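Local coordinates for protein dTDP-4-dehydrorhamnose reductase (Sulfolobus tokodaii, PDB 2GGS) that binds NADPH and probably reduces dTDP-4-dehydrorhamnose to dTDP-rhamnose, at residues Asp145-Thr151 with Thr202-Ala208; His104-Val110 with Lys134-Glu138; Gln11-Leu16 with Ala186-Ala190. All blocks are in the same frame, centred on the assembly; numbering follows the deposited sequence.

A Rossmann fold brings residues far apart in sequence onto one cofactor, and the three contacts here illustrate the principle. Contact 3 opens first, at helix 11-20 next to the cofactor's phosphates. While its loop is still open, strand 101-107 turns back through helix 129-141, so contact 2 both begins and ends within the span of contact 3. Contact 1 then opens at strand 147-151, beside strand 101-107 in the sheet. Helix 186-199 closes contact 3, and strand 203-206 closes contact 1 directly afterwards; these two loops therefore cross. Contacts 1 and 2 share the sheet and the R150-E138 salt bridge, while L189 of contact 3 packs on T151 and V207 of contact 1.

Contact 1: Asp145-Thr151 with Thr202-Ala208; sequences DSLIIRT and TGIIHVA. With NDP (NADPH dihydro-nicotinamide-adenine-dinucleotide phosphate), chain C.
Strands 147-151 and 203-206 run side by side and parallel, their axes 4.7 Å apart and inclined by 21°, with L147 registered on G203, I148 on I204, I149 on I205 and R150 on H206. T202 leads in, its CA 3.4 Å from S146 O. G203, at phi/psi 99/-140, a conformation that calls for glycine, donates N to S146 O (2.9 Å) and accepts I148 N at its O (2.9 Å). A water lies within hydrogen-bonding distance of S146 OG (2.9 Å) and G203 O (3.1 Å); S146 OG also bonds A141. I204 (m) lays CG2 4.3 Å from I148 CG2. I205 N then donates to I148 O (2.8 Å) and I205 O accepts R150 N (2.9 Å), so that I148 bridges G203 and I205, and R150 bridges I205 and V207, the staggered ladder of a parallel Rossmann sheet in which 203-206 is the outermost strand beside 147-151. On the face of L147 and I149, I205 CG2 meets L147 CD1 (3.9 Å) and I149 CG1 (3.8 Å). H206 (m) lies on the other face; its NE2 accepts R150 NH1 (3.0 Å), edge-on, while R150 NE forms a salt bridge with E138. V207 N donates to R150 O (3.0 Å), and V207 CG2 touches I149 CG2 (3.9 Å). T151 (t) donates OG1 to V207 O (2.7 Å), and A208 CB lies 4.1 Å from that same T151 OG1.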
# COMPACT_ATOMS: atom_id res chain seq x y z
N ASP A 145 -0.35 -20.59 -4.54
CA ASP A 145 -1.19 -20.37 -3.36
C ASP A 145 -0.97 -19.05 -2.59
O ASP A 145 -1.36 -18.95 -1.43
CB ASP A 145 -1.10 -21.58 -2.41
CG ASP A 145 0.33 -21.83 -1.90
OD1 ASP A 145 1.30 -21.10 -2.27
OD2 ASP A 145 0.48 -22.81 -1.14
N SER A 146 -0.37 -18.05 -3.21
CA SER A 146 -0.24 -16.72 -2.56
C SER A 146 -1.25 -15.76 -3.19
O SER A 146 -1.77 -16.04 -4.27
CB SER A 146 1.16 -16.13 -2.73
OG SER A 146 1.33 -15.68 -4.05
N LEU A 147 -1.47 -14.63 -2.54
CA LEU A 147 -2.36 -13.57 -3.05
C LEU A 147 -1.56 -12.26 -3.10
O LEU A 147 -0.95 -11.88 -2.09
CB LEU A 147 -3.54 -13.37 -2.10
CG LEU A 147 -4.56 -12.33 -2.54
CD1 LEU A 147 -5.18 -12.73 -3.90
CD2 LEU A 147 -5.60 -12.14 -1.44
N ILE A 148 -1.59 -11.58 -4.25
CA ILE A 148 -1.01 -10.24 -4.42
C ILE A 148 -2.21 -9.30 -4.48
O ILE A 148 -3.12 -9.48 -5.31
CB ILE A 148 -0.17 -10.09 -5.71
CG1 ILE A 148 1.15 -10.88 -5.59
CG2 ILE A 148 0.10 -8.61 -6.03
CD1 ILE A 148 1.78 -11.21 -6.93
N ILE A 149 -2.21 -8.31 -3.60
CA ILE A 149 -3.26 -7.29 -3.60
C ILE A 149 -2.65 -5.98 -4.08
O ILE A 149 -1.80 -5.43 -3.39
CB ILE A 149 -3.86 -7.09 -2.19
CG1 ILE A 149 -4.46 -8.38 -1.60
CG2 ILE A 149 -4.91 -5.97 -2.24
CD1 ILE A 149 -5.06 -8.18 -0.21
N ARG A 150 -3.06 -5.49 -5.26
CA ARG A 150 -2.54 -4.19 -5.71
C ARG A 150 -3.50 -3.11 -5.22
O ARG A 150 -4.71 -3.24 -5.32
CB ARG A 150 -2.44 -4.10 -7.22
CG ARG A 150 -1.55 -5.16 -7.86
CD ARG A 150 -1.08 -4.69 -9.25
NE ARG A 150 -0.23 -5.67 -9.94
CZ ARG A 150 -0.65 -6.41 -10.98
NH1 ARG A 150 -1.90 -6.31 -11.44
NH2 ARG A 150 0.20 -7.26 -11.55
N THR A 151 -2.94 -2.02 -4.73
CA THR A 151 -3.76 -0.91 -4.21
C THR A 151 -3.14 0.42 -4.64
O THR A 151 -2.07 0.45 -5.27
CB THR A 151 -4.00 -1.06 -2.70
OG1 THR A 151 -5.03 -0.17 -2.24
CG2 THR A 151 -2.73 -0.79 -1.93
N THR A 202 -6.46 -16.56 -3.81
CA THR A 202 -5.10 -16.66 -4.37
C THR A 202 -5.07 -15.93 -5.72
O THR A 202 -6.14 -15.56 -6.25
CB THR A 202 -4.61 -18.14 -4.51
OG1 THR A 202 -5.42 -18.85 -5.46
CG2 THR A 202 -4.63 -18.88 -3.18
N GLY A 203 -3.87 -15.68 -6.25
CA GLY A 203 -3.71 -14.98 -7.53
C GLY A 203 -3.38 -13.51 -7.35
O GLY A 203 -2.59 -13.16 -6.47
N ILE A 204 -3.97 -12.66 -8.19
CA ILE A 204 -3.80 -11.21 -8.05
C ILE A 204 -5.19 -10.58 -7.90
O ILE A 204 -6.15 -11.08 -8.49
CB ILE A 204 -3.09 -10.59 -9.27
CG1 ILE A 204 -1.77 -11.32 -9.52
CG2 ILE A 204 -2.85 -9.09 -9.06
CD1 ILE A 204 -1.07 -10.91 -10.77
N ILE A 205 -5.32 -9.56 -7.06
CA ILE A 205 -6.62 -8.87 -6.90
C ILE A 205 -6.35 -7.39 -6.69
O ILE A 205 -5.42 -7.04 -5.98
CB ILE A 205 -7.52 -9.48 -5.78
CG1 ILE A 205 -8.95 -8.90 -5.77
CG2 ILE A 205 -6.90 -9.28 -4.38
CD1 ILE A 205 -9.88 -9.66 -4.79
N HIS A 206 -7.14 -6.55 -7.35
CA HIS A 206 -7.05 -5.09 -7.16
C HIS A 206 -8.05 -4.65 -6.13
O HIS A 206 -9.26 -4.92 -6.25
CB HIS A 206 -7.31 -4.33 -8.46
CG HIS A 206 -6.21 -4.45 -9.45
ND1 HIS A 206 -6.26 -3.89 -10.70
CD2 HIS A 206 -5.01 -5.10 -9.37
CE1 HIS A 206 -5.13 -4.17 -11.35
NE2 HIS A 206 -4.35 -4.86 -10.55
N VAL A 207 -7.58 -3.94 -5.10
CA VAL A 207 -8.48 -3.38 -4.09
C VAL A 207 -8.08 -1.90 -3.89
O VAL A 207 -7.13 -1.61 -3.18
CB VAL A 207 -8.45 -4.15 -2.73
CG1 VAL A 207 -9.45 -3.58 -1.77
CG2 VAL A 207 -8.69 -5.66 -2.91
N ALA A 208 -8.81 -0.97 -4.52
CA ALA A 208 -8.52 0.46 -4.39
C ALA A 208 -9.79 1.30 -4.55
O ALA A 208 -10.89 0.74 -4.65
CB ALA A 208 -7.46 0.90 -5.39
PA NDP C . 4.07 3.08 5.25
O1A NDP C . 5.13 3.90 4.65
O2A NDP C . 3.15 3.83 6.14
O5B NDP C . 4.65 1.85 6.05
C5B NDP C . 5.83 1.19 5.62
C4B NDP C . 6.04 0.07 6.60
O4B NDP C . 7.14 -0.72 6.11
C3B NDP C . 6.34 0.54 8.01
O3B NDP C . 5.66 -0.28 8.91
C2B NDP C . 7.85 0.30 8.10
O2B NDP C . 8.18 0.04 9.43
C1B NDP C . 7.97 -0.95 7.24
N9A NDP C . 9.35 -1.17 6.79
C8A NDP C . 10.04 -0.42 5.88
N7A NDP C . 11.29 -0.94 5.77
C5A NDP C . 11.37 -2.00 6.60
C6A NDP C . 12.41 -2.89 6.90
N6A NDP C . 13.66 -2.69 6.38
N1A NDP C . 12.15 -3.85 7.84
C2A NDP C . 10.92 -4.00 8.47
N3A NDP C . 9.92 -3.11 8.18
C4A NDP C . 10.16 -2.14 7.27
O3 NDP C . 3.37 2.39 3.95
PN NDP C . 1.79 2.11 3.73
O1N NDP C . 1.12 1.56 4.88
O2N NDP C . 1.34 3.37 3.10
O5D NDP C . 1.89 1.04 2.55
C5D NDP C . 1.56 -0.33 2.79
C4D NDP C . 1.79 -1.18 1.55
O4D NDP C . 0.98 -0.69 0.51
C3D NDP C . 3.22 -1.16 1.02
O3D NDP C . 3.41 -2.44 0.48
C2D NDP C . 3.19 -0.13 -0.08
O2D NDP C . 4.22 -0.37 -1.02
C1D NDP C . 1.77 -0.41 -0.64
N1N NDP C . 1.25 0.76 -1.35
C2N NDP C . 1.33 1.98 -0.72
C3N NDP C . 0.69 3.10 -1.24
C7N NDP C . 0.81 4.40 -0.50
O7N NDP C . 0.37 5.58 -1.13
N7N NDP C . 1.33 4.42 0.73
C4N NDP C . -0.09 3.02 -2.53
C5N NDP C . -0.09 1.65 -3.17
C6N NDP C . 0.57 0.59 -2.54
P2B NDP C . 8.91 1.17 10.40
O1X NDP C . 8.64 0.64 11.74
O2X NDP C . 8.29 2.50 10.13
O3X NDP C . 10.42 1.26 10.06
O HOH W 1 -0.04 -14.93 -6.49

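Contact 2: His104-Val110 with Lys134-Glu138; sequences HISTDYV and KLLGE. With NDP (NADPH dihydro-nicotinamide-adenine-dinucleotide phosphate), chain C.
K134 loses more surface to this contact than any other residue, and its folded side chain sets the geometry. Strand 104-107 and helix 134-138 run roughly antiparallel, at 143° with axes 8.3 Å apart; the strand ends in a 3-10 turn at 108-110. With chi1 to chi3 all m and chi4 t, the K134 side chain runs back along the strand from T107 past S106 to I105, its CB 3.5 Å from T107 CG2, and its NZ donates to I105 O (2.8 Å). The same NZ bonds the cofactor ribose, to NDP O3D at 2.9 Å and weakly to NDP O2D at 3.2 Å. E138 (m, t), one turn on, receives S106 OG on OE1 at 2.6 Å, and that carboxylate also forms a salt bridge with R150. A water joins S106 OG (2.7 Å), K134 O (2.7 Å) and H104 NE2 (2.8 Å), while H104 ND1 turns to N63. V110 (m) points at the helix, with CG1 3.9 Å from L135 CB and 3.8 Å from E138 OE1. T107 OG1, accepting Y109 N at 3.0 Å, makes an ST turn. Strand and helix belong to the beta-alpha-beta unit 101-107, 129-141, 147-151, and Y130 with K134 fits the YxxxK signature of short-chain dehydrogenases/reductases.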
# COMPACT_ATOMS: atom_id res chain seq x y z
N HIS A 104 0.55 -10.54 -0.18
CA HIS A 104 1.58 -9.54 -0.42
C HIS A 104 0.89 -8.27 -0.95
O HIS A 104 0.06 -8.35 -1.85
CB HIS A 104 2.60 -10.05 -1.46
CG HIS A 104 3.51 -8.96 -1.93
ND1 HIS A 104 4.44 -8.38 -1.08
CD2 HIS A 104 3.59 -8.29 -3.10
CE1 HIS A 104 5.04 -7.40 -1.72
NE2 HIS A 104 4.57 -7.34 -2.96
N ILE A 105 1.27 -7.11 -0.43
CA ILE A 105 0.62 -5.87 -0.86
C ILE A 105 1.46 -5.18 -1.92
O ILE A 105 2.67 -5.02 -1.77
CB ILE A 105 0.36 -4.92 0.35
CG1 ILE A 105 -0.36 -5.65 1.51
CG2 ILE A 105 -0.43 -3.67 -0.16
CD1 ILE A 105 -1.69 -6.33 1.15
N SER A 106 0.81 -4.78 -3.02
CA SER A 106 1.51 -4.13 -4.10
C SER A 106 0.85 -2.80 -4.50
O SER A 106 0.03 -2.25 -3.74
CB SER A 106 1.70 -5.08 -5.30
OG SER A 106 2.60 -4.56 -6.28
N THR A 107 1.25 -2.26 -5.64
CA THR A 107 0.99 -0.85 -5.97
C THR A 107 0.54 -0.63 -7.42
O THR A 107 0.99 -1.30 -8.34
CB THR A 107 2.24 0.05 -5.65
OG1 THR A 107 1.98 1.42 -6.00
CG2 THR A 107 3.49 -0.46 -6.40
N ASP A 108 -0.30 0.40 -7.59
CA ASP A 108 -0.68 0.92 -8.89
C ASP A 108 0.49 1.51 -9.69
O ASP A 108 0.42 1.62 -10.91
CB ASP A 108 -1.83 1.94 -8.72
CG ASP A 108 -1.45 3.16 -7.89
OD1 ASP A 108 -0.59 3.07 -6.97
OD2 ASP A 108 -2.06 4.23 -8.13
N TYR A 109 1.60 1.88 -8.99
CA TYR A 109 2.79 2.40 -9.69
C TYR A 109 3.58 1.31 -10.44
O TYR A 109 4.58 1.60 -11.07
CB TYR A 109 3.72 3.19 -8.74
CG TYR A 109 3.21 4.57 -8.39
CD1 TYR A 109 1.85 4.93 -8.60
CD2 TYR A 109 4.08 5.55 -7.89
CE1 TYR A 109 1.38 6.21 -8.30
CE2 TYR A 109 3.61 6.85 -7.57
CZ TYR A 109 2.26 7.16 -7.78
OH TYR A 109 1.76 8.41 -7.47
N VAL A 110 3.15 0.05 -10.38
CA VAL A 110 3.72 -0.92 -11.33
C VAL A 110 3.28 -0.66 -12.77
O VAL A 110 3.87 -1.24 -13.67
CB VAL A 110 3.46 -2.42 -10.99
CG1 VAL A 110 3.92 -2.78 -9.54
CG2 VAL A 110 1.98 -2.80 -11.25
N LYS A 134 8.80 -2.59 -6.50
CA LYS A 134 7.58 -3.26 -6.12
C LYS A 134 7.20 -4.35 -7.11
O LYS A 134 6.82 -5.46 -6.70
CB LYS A 134 6.46 -2.24 -5.90
CG LYS A 134 6.68 -1.36 -4.62
CD LYS A 134 6.50 -2.09 -3.29
CE LYS A 134 5.06 -2.63 -3.08
NZ LYS A 134 4.91 -3.36 -1.79
N LEU A 135 7.35 -4.08 -8.39
CA LEU A 135 7.03 -5.10 -9.42
C LEU A 135 7.93 -6.32 -9.25
O LEU A 135 7.47 -7.42 -9.36
CB LEU A 135 7.17 -4.56 -10.82
CG LEU A 135 6.99 -5.61 -11.92
CD1 LEU A 135 5.61 -6.26 -11.82
CD2 LEU A 135 7.21 -4.91 -13.27
N LEU A 136 9.21 -6.11 -8.97
CA LEU A 136 10.11 -7.24 -8.69
C LEU A 136 9.67 -8.02 -7.45
O LEU A 136 9.63 -9.25 -7.49
CB LEU A 136 11.58 -6.77 -8.62
CG LEU A 136 12.05 -6.11 -9.94
CD1 LEU A 136 13.49 -5.63 -9.80
CD2 LEU A 136 11.88 -6.96 -11.22
N GLY A 137 9.24 -7.34 -6.39
CA GLY A 137 8.63 -8.03 -5.26
C GLY A 137 7.40 -8.84 -5.65
O GLY A 137 7.24 -9.96 -5.18
N GLU A 138 6.54 -8.28 -6.51
CA GLU A 138 5.39 -9.05 -7.01
C GLU A 138 5.84 -10.34 -7.66
O GLU A 138 5.17 -11.39 -7.56
CB GLU A 138 4.61 -8.31 -8.11
CG GLU A 138 3.78 -7.22 -7.68
CD GLU A 138 2.73 -6.88 -8.71
OE1 GLU A 138 1.99 -5.92 -8.46
OE2 GLU A 138 2.67 -7.57 -9.77
PA NDP C . 4.07 3.08 5.25
O1A NDP C . 5.13 3.90 4.65
O2A NDP C . 3.15 3.83 6.14
O5B NDP C . 4.65 1.85 6.05
C5B NDP C . 5.83 1.19 5.62
C4B NDP C . 6.04 0.07 6.60
O4B NDP C . 7.14 -0.72 6.11
C3B NDP C . 6.34 0.54 8.01
O3B NDP C . 5.66 -0.28 8.91
C2B NDP C . 7.85 0.30 8.10
O2B NDP C . 8.18 0.04 9.43
C1B NDP C . 7.97 -0.95 7.24
N9A NDP C . 9.35 -1.17 6.79
C8A NDP C . 10.04 -0.42 5.88
N7A NDP C . 11.29 -0.94 5.77
C5A NDP C . 11.37 -2.00 6.60
C6A NDP C . 12.41 -2.89 6.90
N6A NDP C . 13.66 -2.69 6.38
N1A NDP C . 12.15 -3.85 7.84
C2A NDP C . 10.92 -4.00 8.47
N3A NDP C . 9.92 -3.11 8.18
C4A NDP C . 10.16 -2.14 7.27
O3 NDP C . 3.37 2.39 3.95
PN NDP C . 1.79 2.11 3.73
O1N NDP C . 1.12 1.56 4.88
O2N NDP C . 1.34 3.37 3.10
O5D NDP C . 1.89 1.04 2.55
C5D NDP C . 1.56 -0.33 2.79
C4D NDP C . 1.79 -1.18 1.55
O4D NDP C . 0.98 -0.69 0.51
C3D NDP C . 3.22 -1.16 1.02
O3D NDP C . 3.41 -2.44 0.48
C2D NDP C . 3.19 -0.13 -0.08
O2D NDP C . 4.22 -0.37 -1.02
C1D NDP C . 1.77 -0.41 -0.64
N1N NDP C . 1.25 0.76 -1.35
C2N NDP C . 1.33 1.98 -0.72
C3N NDP C . 0.69 3.10 -1.24
C7N NDP C . 0.81 4.40 -0.50
O7N NDP C . 0.37 5.58 -1.13
N7N NDP C . 1.33 4.42 0.73
C4N NDP C . -0.09 3.02 -2.53
C5N NDP C . -0.09 1.65 -3.17
C6N NDP C . 0.57 0.59 -2.54
P2B NDP C . 8.91 1.17 10.40
O1X NDP C . 8.64 0.64 11.74
O2X NDP C . 8.29 2.50 10.13
O3X NDP C . 10.42 1.26 10.06
O HOH W 2 4.77 -5.37 -4.93

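Contact 3: Gln11-Leu16 with Ala186-Ala190; sequences QLGIEL and ARKLA. With NDP (NADPH dihydro-nicotinamide-adenine-dinucleotide phosphate), chain C.
Two helical segments meet at a signed crossing angle of -57°, their axes 8.3 Å apart at closest approach, with L12 nearest A186 (CA to CA 4.8 Å), E15 nearest R187 (5.4 Å) and L16 nearest A190 (5.0 Å). Each holds a regular helical bond, L16 N to L12 O (2.8 Å) and A190 N to A186 O (2.9 Å). Helix 11-16 belongs to the glycine-rich loop-and-helix of the Rossmann fold: a GxxGxxG pattern, including G10 and G13, runs into helix 11-20, whose N-terminal amides point at the dinucleotide's pyrophosphate. Q11 N donates to NDP O2A at 3.0 Å. No hydrogen bond links the two segments, and the interface rests on small and apolar side chains. The alanines A186 and A190, one turn apart, both direct CB at helix 11-16 and permit the close approach. A186 CB sits 3.4 Å from Q11 O and 3.7 Å from E15 CG. A190 CB lies 3.8 Å from E15 CB and 3.9 Å from L16 CD2 (L16 in m, t). L12 (t, p) brings CD1 to within 3.8 Å of L189 CG and 4.1 Å of A190 CB; L189 (t, p) faces it from helix 186-190. E15 OE1 approaches R187 CB at 3.7 Å, but the charges look elsewhere: E15 forms salt bridges with R156 and R18, R187 with D267. The leucine wedged against helix 186-190 also serves the cofactor, since L12 N donates to NDP O1N at 3.0 Å, almost linearly at 176°.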
# COMPACT_ATOMS: atom_id res chain seq x y z
N GLN A 11 0.83 2.80 7.75
CA GLN A 11 -0.57 3.22 7.68
C GLN A 11 -1.53 2.04 7.61
O GLN A 11 -2.45 1.91 8.44
CB GLN A 11 -0.81 4.09 6.46
CG GLN A 11 0.05 5.33 6.31
CD GLN A 11 -0.42 6.17 5.17
OE1 GLN A 11 -0.17 5.85 3.97
NE2 GLN A 11 -1.03 7.29 5.49
N LEU A 12 -1.28 1.14 6.65
CA LEU A 12 -2.10 -0.05 6.47
C LEU A 12 -1.91 -0.97 7.68
O LEU A 12 -2.88 -1.43 8.24
CB LEU A 12 -1.75 -0.77 5.16
CG LEU A 12 -2.50 -2.09 5.01
CD1 LEU A 12 -4.04 -1.83 4.99
CD2 LEU A 12 -2.06 -2.69 3.68
N GLY A 13 -0.66 -1.19 8.12
CA GLY A 13 -0.42 -2.10 9.22
C GLY A 13 -1.12 -1.73 10.51
O GLY A 13 -1.62 -2.60 11.18
N ILE A 14 -1.13 -0.45 10.88
CA ILE A 14 -1.85 0.01 12.09
C ILE A 14 -3.31 -0.43 12.03
O ILE A 14 -3.84 -0.98 13.00
CB ILE A 14 -1.73 1.51 12.28
CG1 ILE A 14 -0.27 1.81 12.66
CG2 ILE A 14 -2.68 2.01 13.43
CD1 ILE A 14 0.11 3.25 12.59
N GLU A 15 -3.93 -0.18 10.88
CA GLU A 15 -5.33 -0.48 10.69
C GLU A 15 -5.58 -2.00 10.64
O GLU A 15 -6.55 -2.48 11.25
CB GLU A 15 -5.87 0.26 9.46
CG GLU A 15 -5.81 1.80 9.64
CD GLU A 15 -6.57 2.30 10.84
OE1 GLU A 15 -7.66 1.76 11.13
OE2 GLU A 15 -6.09 3.25 11.52
N LEU A 16 -4.74 -2.75 9.93
CA LEU A 16 -4.81 -4.21 9.98
C LEU A 16 -4.73 -4.75 11.40
O LEU A 16 -5.49 -5.62 11.78
CB LEU A 16 -3.67 -4.84 9.16
CG LEU A 16 -3.75 -4.76 7.64
CD1 LEU A 16 -2.47 -5.19 6.90
CD2 LEU A 16 -4.95 -5.61 7.17
N ALA A 186 -6.46 3.80 4.60
CA ALA A 186 -5.93 2.59 5.21
C ALA A 186 -6.98 1.73 5.88
O ALA A 186 -6.89 0.51 5.79
CB ALA A 186 -4.79 2.95 6.22
N ARG A 187 -7.96 2.34 6.58
CA ARG A 187 -8.98 1.56 7.28
C ARG A 187 -9.90 0.77 6.33
O ARG A 187 -10.26 -0.36 6.64
CB ARG A 187 -9.79 2.44 8.24
CG ARG A 187 -10.65 3.49 7.54
CD ARG A 187 -11.41 4.23 8.63
NE ARG A 187 -12.41 5.11 8.05
CZ ARG A 187 -13.46 5.60 8.71
NH1 ARG A 187 -13.64 5.33 10.00
NH2 ARG A 187 -14.32 6.39 8.09
N LYS A 188 -10.27 1.37 5.20
CA LYS A 188 -11.12 0.64 4.25
C LYS A 188 -10.38 -0.51 3.59
O LYS A 188 -10.94 -1.62 3.45
CB LYS A 188 -11.70 1.58 3.19
CG LYS A 188 -12.72 2.55 3.78
CD LYS A 188 -14.01 1.84 4.22
CE LYS A 188 -15.04 2.88 4.67
NZ LYS A 188 -15.94 2.40 5.77
N LEU A 189 -9.13 -0.24 3.20
CA LEU A 189 -8.24 -1.29 2.67
C LEU A 189 -8.07 -2.42 3.69
O LEU A 189 -8.16 -3.58 3.34
CB LEU A 189 -6.87 -0.71 2.27
CG LEU A 189 -5.97 -1.79 1.66
CD1 LEU A 189 -6.65 -2.63 0.53
CD2 LEU A 189 -4.68 -1.15 1.16
N ALA A 190 -7.85 -2.09 4.97
CA ALA A 190 -7.68 -3.13 6.01
C ALA A 190 -8.92 -4.01 6.14
O ALA A 190 -8.81 -5.23 6.22
CB ALA A 190 -7.36 -2.51 7.30
PA NDP C . 4.07 3.08 5.25
O1A NDP C . 5.13 3.90 4.65
O2A NDP C . 3.15 3.83 6.14
O5B NDP C . 4.65 1.85 6.05
C5B NDP C . 5.83 1.19 5.62
C4B NDP C . 6.04 0.07 6.60
O4B NDP C . 7.14 -0.72 6.11
C3B NDP C . 6.34 0.54 8.01
O3B NDP C . 5.66 -0.28 8.91
C2B NDP C . 7.85 0.30 8.10
O2B NDP C . 8.18 0.04 9.43
C1B NDP C . 7.97 -0.95 7.24
N9A NDP C . 9.35 -1.17 6.79
C8A NDP C . 10.04 -0.42 5.88
N7A NDP C . 11.29 -0.94 5.77
C5A NDP C . 11.37 -2.00 6.60
C6A NDP C . 12.41 -2.89 6.90
N6A NDP C . 13.66 -2.69 6.38
N1A NDP C . 12.15 -3.85 7.84
C2A NDP C . 10.92 -4.00 8.47
N3A NDP C . 9.92 -3.11 8.18
C4A NDP C . 10.16 -2.14 7.27
O3 NDP C . 3.37 2.39 3.95
PN NDP C . 1.79 2.11 3.73
O1N NDP C . 1.12 1.56 4.88
O2N NDP C . 1.34 3.37 3.10
O5D NDP C . 1.89 1.04 2.55
C5D NDP C . 1.56 -0.33 2.79
C4D NDP C . 1.79 -1.18 1.55
O4D NDP C . 0.98 -0.69 0.51
C3D NDP C . 3.22 -1.16 1.02
O3D NDP C . 3.41 -2.44 0.48
C2D NDP C . 3.19 -0.13 -0.08
O2D NDP C . 4.22 -0.37 -1.02
C1D NDP C . 1.77 -0.41 -0.64
N1N NDP C . 1.25 0.76 -1.35
C2N NDP C . 1.33 1.98 -0.72
C3N NDP C . 0.69 3.10 -1.24
C7N NDP C . 0.81 4.40 -0.50
O7N NDP C . 0.37 5.58 -1.13
N7N NDP C . 1.33 4.42 0.73
C4N NDP C . -0.09 3.02 -2.53
C5N NDP C . -0.09 1.65 -3.17
C6N NDP C . 0.57 0.59 -2.54
P2B NDP C . 8.91 1.17 10.40
O1X NDP C . 8.64 0.64 11.74
O2X NDP C . 8.29 2.50 10.13
O3X NDP C . 10.42 1.26 10.06